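Dihydroorotase (Saccharomyces cerevisiae S288C, PDB 6L0A) catalyses the reversible cyclisation of N-carbamoyl-L-aspartate to (S)-dihydroorotate, the third step of de novo pyrimidine biosynthesis, using two zinc ions per subunit. Local coordinates at the interface of chains A and B. Sequence-based numbering; all coordinates share one arbitrary frame. Chains: chain A/B, Dihydroorotase.

Contact 1: the interface of chains A and B. Residues chain A 142, 144, 150-154, 221; chain B 217-219, 235-236.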
loop_
_atom_site.group_PDB
_atom_site.type_symbol
_atom_site.label_atom_id
_atom_site.label_comp_id
_atom_site.label_asym_id
_atom_site.label_seq_id
_atom_site.Cartn_x
_atom_site.Cartn_y
_atom_site.Cartn_z
ATOM N N SER A 142 11.532 -0.731 9.588
ATOM C CA SER A 142 11.347 0.640 9.129
ATOM C C SER A 142 11.855 1.636 10.164
ATOM O O SER A 142 11.820 1.389 11.374
ATOM C CB SER A 142 9.873 0.913 8.833
ATOM O OG SER A 142 9.471 0.293 7.618
ATOM N N HIS A 144 12.161 6.203 10.280
ATOM C CA HIS A 144 11.927 7.451 9.568
ATOM C C HIS A 144 12.651 8.640 10.186
ATOM O O HIS A 144 12.366 9.786 9.823
ATOM C CB HIS A 144 10.423 7.741 9.498
ATOM C CG HIS A 144 9.658 6.715 8.722
ATOM N ND1 HIS A 144 10.280 5.800 7.900
ATOM C CD2 HIS A 144 8.333 6.449 8.645
ATOM C CE1 HIS A 144 9.373 5.011 7.354
ATOM N NE2 HIS A 144 8.181 5.388 7.785
ATOM N N PRO A 150 15.781 7.337 5.552
ATOM C CA PRO A 150 14.682 6.550 6.128
ATOM C C PRO A 150 14.506 5.205 5.437
ATOM O O PRO A 150 14.818 5.041 4.256
ATOM C CB PRO A 150 13.455 7.444 5.920
ATOM C CG PRO A 150 14.009 8.818 5.741
ATOM C CD PRO A 150 15.331 8.652 5.068
ATOM N N ILE A 151 14.001 4.236 6.197
ATOM C CA ILE A 151 13.693 2.907 5.674
ATOM C C ILE A 151 12.181 2.725 5.690
ATOM O O ILE A 151 11.528 2.961 6.714
ATOM C CB ILE A 151 14.390 1.798 6.477
ATOM C CG1 ILE A 151 15.909 1.907 6.309
ATOM C CG2 ILE A 151 13.907 0.410 6.013
ATOM C CD1 ILE A 151 16.673 1.018 7.264
ATOM N N HIS A 152 11.633 2.287 4.558
ATOM C CA HIS A 152 10.202 2.119 4.382
ATOM C C HIS A 152 9.973 0.814 3.626
ATOM O O HIS A 152 10.923 0.150 3.210
ATOM C CB HIS A 152 9.606 3.317 3.642
ATOM C CG HIS A 152 10.363 3.716 2.421
ATOM N ND1 HIS A 152 10.225 3.059 1.217
ATOM C CD2 HIS A 152 11.280 4.693 2.212
ATOM C CE1 HIS A 152 11.015 3.617 0.318
ATOM N NE2 HIS A 152 11.666 4.613 0.897
ATOM N N VAL A 153 8.706 0.442 3.431
ATOM C CA VAL A 153 8.422 -0.856 2.826
ATOM C C VAL A 153 8.952 -0.961 1.400
ATOM O O VAL A 153 9.103 -2.074 0.886
ATOM C CB VAL A 153 6.903 -1.180 2.857
ATOM C CG1 VAL A 153 6.420 -1.355 4.286
ATOM C CG2 VAL A 153 6.103 -0.116 2.132
ATOM N N LEU A 154 9.238 0.154 0.730
ATOM C CA LEU A 154 9.724 0.029 -0.638
ATOM C C LEU A 154 11.235 -0.143 -0.729
ATOM O O LEU A 154 11.711 -0.746 -1.694
ATOM C CB LEU A 154 9.297 1.237 -1.471
ATOM C CG LEU A 154 7.780 1.286 -1.641
ATOM C CD1 LEU A 154 7.438 2.559 -2.349
ATOM C CD2 LEU A 154 7.265 0.073 -2.402
ATOM N N TRP A 221 -1.856 -4.211 -5.090
ATOM C CA TRP A 221 -2.263 -4.318 -3.695
ATOM C C TRP A 221 -2.698 -2.987 -3.086
ATOM O O TRP A 221 -3.243 -2.992 -1.978
ATOM C CB TRP A 221 -1.153 -4.961 -2.833
ATOM C CG TRP A 221 0.197 -4.268 -2.823
ATOM C CD1 TRP A 221 1.261 -4.519 -3.658
ATOM C CD2 TRP A 221 0.635 -3.246 -1.915
ATOM N NE1 TRP A 221 2.325 -3.706 -3.322
ATOM C CE2 TRP A 221 1.966 -2.915 -2.262
ATOM C CE3 TRP A 221 0.025 -2.565 -0.852
ATOM C CZ2 TRP A 221 2.681 -1.919 -1.596
ATOM C CZ3 TRP A 221 0.746 -1.607 -0.181
ATOM C CH2 TRP A 221 2.054 -1.289 -0.552
ATOM N N THR B 217 2.794 7.975 5.776
ATOM C CA THR B 217 3.686 7.532 4.724
ATOM C C THR B 217 3.168 6.178 4.255
ATOM O O THR B 217 2.245 5.623 4.848
ATOM C CB THR B 217 5.119 7.450 5.247
ATOM O OG1 THR B 217 6.032 7.538 4.154
ATOM C CG2 THR B 217 5.314 6.169 5.974
ATOM N N ILE B 218 3.770 5.624 3.194
ATOM C CA ILE B 218 3.307 4.337 2.667
ATOM C C ILE B 218 3.294 3.255 3.747
ATOM O O ILE B 218 2.432 2.368 3.737
ATOM C CB ILE B 218 4.170 3.921 1.456
ATOM C CG1 ILE B 218 3.657 2.614 0.847
ATOM C CG2 ILE B 218 5.663 3.838 1.836
ATOM C CD1 ILE B 218 4.281 2.286 -0.492
ATOM N N ASP B 219 4.233 3.308 4.697
ATOM C CA ASP B 219 4.260 2.300 5.756
ATOM C C ASP B 219 2.973 2.282 6.558
ATOM O O ASP B 219 2.604 1.244 7.115
ATOM C CB ASP B 219 5.429 2.549 6.710
ATOM C CG ASP B 219 6.726 2.045 6.168
ATOM O OD1 ASP B 219 6.885 2.030 4.937
ATOM O OD2 ASP B 219 7.602 1.688 6.976
ATOM N N LEU B 235 6.632 8.600 0.244
ATOM C CA LEU B 235 7.827 8.239 0.990
ATOM C C LEU B 235 8.143 9.283 2.055
ATOM O O LEU B 235 7.600 10.394 2.040
ATOM C CB LEU B 235 8.996 8.087 0.028
ATOM C CG LEU B 235 8.722 7.118 -1.121
ATOM C CD1 LEU B 235 9.963 6.951 -1.989
ATOM C CD2 LEU B 235 8.253 5.783 -0.577
ATOM N N PRO B 236 9.004 8.954 3.022
ATOM C CA PRO B 236 9.393 9.978 4.012
ATOM C C PRO B 236 9.908 11.274 3.396
ATOM O O PRO B 236 9.641 12.351 3.947
ATOM C CB PRO B 236 10.476 9.257 4.831
ATOM C CG PRO B 236 10.089 7.817 4.754
ATOM C CD PRO B 236 9.579 7.631 3.354
#
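In this class II dihydroorotase of the metallo-dependent hydrolase superfamily, a carboxylate at one subunit's surface is clasped by a loop of the other. B:Asp219, in the short helix 218-221, holds CG anti to its carbonyl carbon (chi1 -80°), and its carboxylate enters the loop of chain A that carries A:Ser142 and A:His152 to A:Leu154. Both oxygens accept through their syn lone pairs, each from a different donor. OD1 accepts the backbone N-H of A:Val153 at 2.8 Å from N, with 155° at the hydrogen, while OD2 takes the hydroxyl OG of A:Ser142. Two bonds on separate oxygens should fix the rotation of the carboxylate. A:Val153 runs alongside it in the opposite direction, both methyls resting near OD1.

Beyond the carboxylate, A:His152 turns its imidazole towards B:Leu235 and B:Pro236. CG occupies the crowded position between backbone N and carbonyl carbon (chi1 48°), and ND1 accepts the backbone N-H of A:Leu154, 3.1 Å from N and nearly in the ring plane. With the ring so steadied, the methyl CD2 of B:Leu235 sits over one face, 3.8 Å from the centroid, while B:Pro236 CD meets ring carbon CD2 at 3.6 Å.

B:Pro236, which opens helix 236-246, also slides antiparallel past A:Pro150, CG to CB at 3.6 Å. The same CG lies over the face of the poorly ordered A:His144 ring, the two side chains crossing at about a right angle. On the other flank B:Ile218, with CG1 anti to its backbone N, extends CD1 to A:Leu154 CD1 at 3.7 Å and crosses A:Val153 obliquely, its CG1 facing the valine methyl CG2.

Contact 2: the interface of chains A and B. Residues chain A 223-226, 267-271, 273; chain B 223-226, 267-271, 273.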
loop_
_atom_site.group_PDB
_atom_site.type_symbol
_atom_site.label_atom_id
_atom_site.label_comp_id
_atom_site.label_asym_id
_atom_site.label_seq_id
_atom_site.Cartn_x
_atom_site.Cartn_y
_atom_site.Cartn_z
ATOM N N GLY A 223 -5.202 -0.810 -2.301
ATOM C CA GLY A 223 -6.639 -1.003 -2.261
ATOM C C GLY A 223 -7.084 -2.450 -2.206
ATOM O O GLY A 223 -8.285 -2.705 -2.019
ATOM N N ASN A 224 -6.163 -3.410 -2.354
ATOM C CA ASN A 224 -6.523 -4.831 -2.390
ATOM C C ASN A 224 -5.686 -5.611 -1.391
ATOM O O ASN A 224 -4.640 -6.176 -1.757
ATOM C CB ASN A 224 -6.337 -5.412 -3.786
ATOM C CG ASN A 224 -7.149 -4.682 -4.841
ATOM O OD1 ASN A 224 -8.326 -4.373 -4.640
ATOM N ND2 ASN A 224 -6.526 -4.422 -5.983
ATOM N N PRO A 225 -6.122 -5.689 -0.133
ATOM C CA PRO A 225 -5.375 -6.473 0.862
ATOM C C PRO A 225 -5.084 -7.907 0.450
ATOM O O PRO A 225 -4.076 -8.462 0.906
ATOM C CB PRO A 225 -6.290 -6.413 2.094
ATOM C CG PRO A 225 -6.964 -5.084 1.964
ATOM C CD PRO A 225 -7.250 -4.961 0.489
ATOM N N VAL A 226 -5.902 -8.510 -0.416
ATOM C CA VAL A 226 -5.666 -9.887 -0.839
ATOM C C VAL A 226 -4.329 -10.044 -1.562
ATOM O O VAL A 226 -3.777 -11.151 -1.616
ATOM C CB VAL A 226 -6.837 -10.385 -1.728
ATOM C CG1 VAL A 226 -6.784 -9.770 -3.115
ATOM C CG2 VAL A 226 -6.824 -11.911 -1.819
ATOM N N LYS A 267 -7.927 -11.117 6.133
ATOM C CA LYS A 267 -7.518 -10.225 5.057
ATOM C C LYS A 267 -8.473 -9.052 4.894
ATOM O O LYS A 267 -8.079 -8.027 4.333
ATOM C CB LYS A 267 -7.402 -10.975 3.720
ATOM C CG LYS A 267 -6.392 -12.144 3.675
ATOM C CD LYS A 267 -4.923 -11.696 3.867
ATOM C CE LYS A 267 -4.462 -10.825 2.727
ATOM N NZ LYS A 267 -2.962 -10.640 2.678
ATOM N N ALA A 268 -9.700 -9.162 5.395
ATOM C CA ALA A 268 -10.699 -8.101 5.251
ATOM C C ALA A 268 -10.850 -7.324 6.560
ATOM O O ALA A 268 -11.915 -7.295 7.177
ATOM C CB ALA A 268 -12.029 -8.691 4.796
ATOM N N ASN A 269 -9.743 -6.718 6.987
ATOM C CA ASN A 269 -9.643 -5.938 8.219
ATOM C C ASN A 269 -9.490 -4.472 7.856
ATOM O O ASN A 269 -8.823 -4.146 6.868
ATOM C CB ASN A 269 -8.420 -6.336 9.053
ATOM C CG ASN A 269 -8.536 -7.700 9.672
ATOM O OD1 ASN A 269 -9.485 -8.425 9.411
ATOM N ND2 ASN A 269 -7.560 -8.063 10.508
ATOM N N TYR A 270 -10.071 -3.578 8.656
ATOM C CA TYR A 270 -9.836 -2.174 8.340
ATOM C C TYR A 270 -8.509 -1.675 8.884
ATOM O O TYR A 270 -8.019 -0.636 8.424
ATOM C CB TYR A 270 -10.999 -1.297 8.815
ATOM C CG TYR A 270 -11.209 -1.167 10.308
ATOM C CD1 TYR A 270 -10.435 -0.306 11.070
ATOM C CD2 TYR A 270 -12.227 -1.866 10.938
ATOM C CE1 TYR A 270 -10.647 -0.169 12.429
ATOM C CE2 TYR A 270 -12.450 -1.732 12.293
ATOM C CZ TYR A 270 -11.662 -0.884 13.031
ATOM O OH TYR A 270 -11.889 -0.757 14.385
ATOM N N GLU A 271 -7.897 -2.407 9.817
ATOM C CA GLU A 271 -6.533 -2.153 10.249
ATOM C C GLU A 271 -5.857 -3.480 10.569
ATOM O O GLU A 271 -6.517 -4.457 10.935
ATOM C CB GLU A 271 -6.463 -1.239 11.478
ATOM C CG GLU A 271 -7.166 -1.798 12.700
ATOM C CD GLU A 271 -7.245 -0.790 13.837
ATOM O OE1 GLU A 271 -6.518 0.230 13.783
ATOM O OE2 GLU A 271 -8.036 -1.012 14.784
ATOM N N VAL A 273 -4.270 -5.670 8.569
ATOM C CA VAL A 273 -4.459 -6.755 7.612
ATOM C C VAL A 273 -3.263 -7.695 7.678
ATOM O O VAL A 273 -2.109 -7.252 7.732
ATOM C CB VAL A 273 -4.619 -6.184 6.190
ATOM C CG1 VAL A 273 -4.321 -7.263 5.133
ATOM C CG2 VAL A 273 -6.009 -5.608 5.989
ATOM N N GLY B 223 -0.706 -2.083 5.263
ATOM C CA GLY B 223 -1.573 -3.087 5.857
ATOM C C GLY B 223 -2.700 -2.506 6.691
ATOM O O GLY B 223 -3.279 -3.209 7.526
ATOM N N ASN B 224 -3.024 -1.226 6.471
ATOM C CA ASN B 224 -4.055 -0.511 7.231
ATOM C C ASN B 224 -4.995 0.191 6.259
ATOM O O ASN B 224 -4.774 1.358 5.896
ATOM C CB ASN B 224 -3.436 0.501 8.197
ATOM C CG ASN B 224 -2.570 -0.144 9.269
ATOM O OD1 ASN B 224 -2.984 -1.084 9.940
ATOM N ND2 ASN B 224 -1.367 0.389 9.452
ATOM N N PRO B 225 -6.043 -0.490 5.796
ATOM C CA PRO B 225 -6.980 0.151 4.851
ATOM C C PRO B 225 -7.553 1.476 5.341
ATOM O O PRO B 225 -7.884 2.336 4.516
ATOM C CB PRO B 225 -8.070 -0.910 4.688
ATOM C CG PRO B 225 -7.319 -2.206 4.873
ATOM C CD PRO B 225 -6.313 -1.931 5.948
ATOM N N VAL B 226 -7.659 1.676 6.658
ATOM C CA VAL B 226 -8.209 2.927 7.171
ATOM C C VAL B 226 -7.338 4.119 6.782
ATOM O O VAL B 226 -7.841 5.242 6.660
ATOM C CB VAL B 226 -8.410 2.822 8.705
ATOM C CG1 VAL B 226 -7.081 2.660 9.429
ATOM C CG2 VAL B 226 -9.186 4.022 9.240
ATOM N N LYS B 267 -14.198 -0.296 4.410
ATOM C CA LYS B 267 -12.756 -0.374 4.577
ATOM C C LYS B 267 -12.281 -1.782 4.892
ATOM O O LYS B 267 -11.142 -2.129 4.572
ATOM C CB LYS B 267 -12.294 0.575 5.688
ATOM C CG LYS B 267 -12.507 2.046 5.372
ATOM C CD LYS B 267 -11.688 2.458 4.153
ATOM C CE LYS B 267 -11.044 3.808 4.373
ATOM N NZ LYS B 267 -9.998 4.148 3.365
ATOM N N ALA B 268 -13.135 -2.605 5.496
ATOM C CA ALA B 268 -12.767 -3.972 5.868
ATOM C C ALA B 268 -13.155 -4.927 4.737
ATOM O O ALA B 268 -14.112 -5.696 4.818
ATOM C CB ALA B 268 -13.425 -4.354 7.188
ATOM N N ASN B 269 -12.375 -4.852 3.656
ATOM C CA ASN B 269 -12.590 -5.617 2.433
ATOM C C ASN B 269 -11.270 -6.249 2.011
ATOM O O ASN B 269 -10.217 -5.633 2.158
ATOM C CB ASN B 269 -13.061 -4.727 1.265
ATOM C CG ASN B 269 -14.508 -4.302 1.380
ATOM O OD1 ASN B 269 -15.206 -4.696 2.311
ATOM N ND2 ASN B 269 -14.972 -3.494 0.419
ATOM N N TYR B 270 -11.321 -7.455 1.435
ATOM C CA TYR B 270 -10.062 -7.995 0.919
ATOM C C TYR B 270 -9.738 -7.476 -0.471
ATOM O O TYR B 270 -8.589 -7.593 -0.920
ATOM C CB TYR B 270 -10.059 -9.531 0.931
ATOM C CG TYR B 270 -11.065 -10.217 0.034
ATOM C CD1 TYR B 270 -12.253 -10.718 0.553
ATOM C CD2 TYR B 270 -10.816 -10.399 -1.320
ATOM C CE1 TYR B 270 -13.174 -11.359 -0.250
ATOM C CE2 TYR B 270 -11.738 -11.043 -2.139
ATOM C CZ TYR B 270 -12.911 -11.514 -1.594
ATOM O OH TYR B 270 -13.823 -12.152 -2.398
ATOM N N GLU B 271 -10.703 -6.874 -1.158
ATOM C CA GLU B 271 -10.396 -6.198 -2.404
ATOM C C GLU B 271 -11.341 -5.020 -2.554
ATOM O O GLU B 271 -12.457 -5.030 -2.022
ATOM C CB GLU B 271 -10.501 -7.132 -3.617
ATOM C CG GLU B 271 -11.883 -7.698 -3.844
ATOM C CD GLU B 271 -11.896 -8.798 -4.886
ATOM O OE1 GLU B 271 -10.890 -8.937 -5.615
ATOM O OE2 GLU B 271 -12.909 -9.527 -4.974
ATOM N N VAL B 273 -11.005 -1.885 -1.372
ATOM C CA VAL B 273 -11.089 -0.978 -0.234
ATOM C C VAL B 273 -11.335 0.438 -0.738
ATOM O O VAL B 273 -10.619 0.927 -1.616
ATOM C CB VAL B 273 -9.796 -1.051 0.593
ATOM C CG1 VAL B 273 -9.706 0.129 1.569
ATOM C CG2 VAL B 273 -9.710 -2.375 1.342
HETATM O O HOH W 1 -14.854 -7.731 7.077
#
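Backbone recognition dominates this two-fold patch between the two dihydroorotase chains, where the loop 267-273 of each subunit lies against residues 223-226 of the other. Main-chain hydrogen bonds, in symmetry-related pairs, tie the segments together. The carbonyl O of B:Tyr270 receives the N-H of A:Val226 at 2.9 Å from N, and A:Tyr270 O receives the N-H of B:Val226 in the same way. Further along, B:Val273 N donates to A:Gly223 O at 2.9 Å, with its twin from A:Val273 N to B:Gly223 O. These donors approach in the plane of the carbonyl they use, and the angles at hydrogen lie between 143° and 154°.

Side chains fill in around this framework. The ring of A:Pro225 crosses B:Val273 obliquely, its CD meeting the methyl CG2 at 3.7 Å; that methyl is anti to the valine's carbonyl carbon, beside the backbone N, which turns it towards the proline. B:Pro225 and A:Val273 repeat the pairing. CB of A:Tyr270 packs against CB of B:Lys267 at 3.9 Å, and ring carbon CD2 of B:Tyr270 lies 4.0 Å from A:Val226 CB. Near the axis, the methyls of A:Ala268 and B:Ala268 each face the other chain's backbone, and one water joins the two carbonyls, 3.0 Å from A:Ala268 O and 3.1 Å from B:Ala268 O.

The side-chain end of B:Lys267 acts as a second shell, folding back, bent at chi2 and chi3, so that its terminal nitrogen NZ donates to the carbonyl O of its own B:Pro225 at 3.0 Å. This approach comes from above the carbonyl plane, and the corresponding bond in chain A is weak. The lysine thereby links the two segments within a subunit. Both are connections at the outer surface of the metallo-dependent hydrolase barrel: residues 223-226 run into the 3-10 helix 225-227, shortly after helix 218-221, and the other loop follows the 3-10 helix 264-266.

The centres of the C-alpha atoms of contact 1 and contact 2 are about 18 Å apart, and the two share no residue. They are joined through the chain: helix 218-221, which supplies the carboxylate of contact 1, runs within a few residues into the 223-226 segment of contact 2. Contact 2 includes both copies of its segments and surrounds the two-fold axis, whereas contact 1 lies to one side and recurs with the chains exchanged. A backbone-bonded centre is thus flanked by side-chain clasps. The yeast enzyme tetramerizes, and this interface may be one of those that build the tetramer; the two chains alone do not show it.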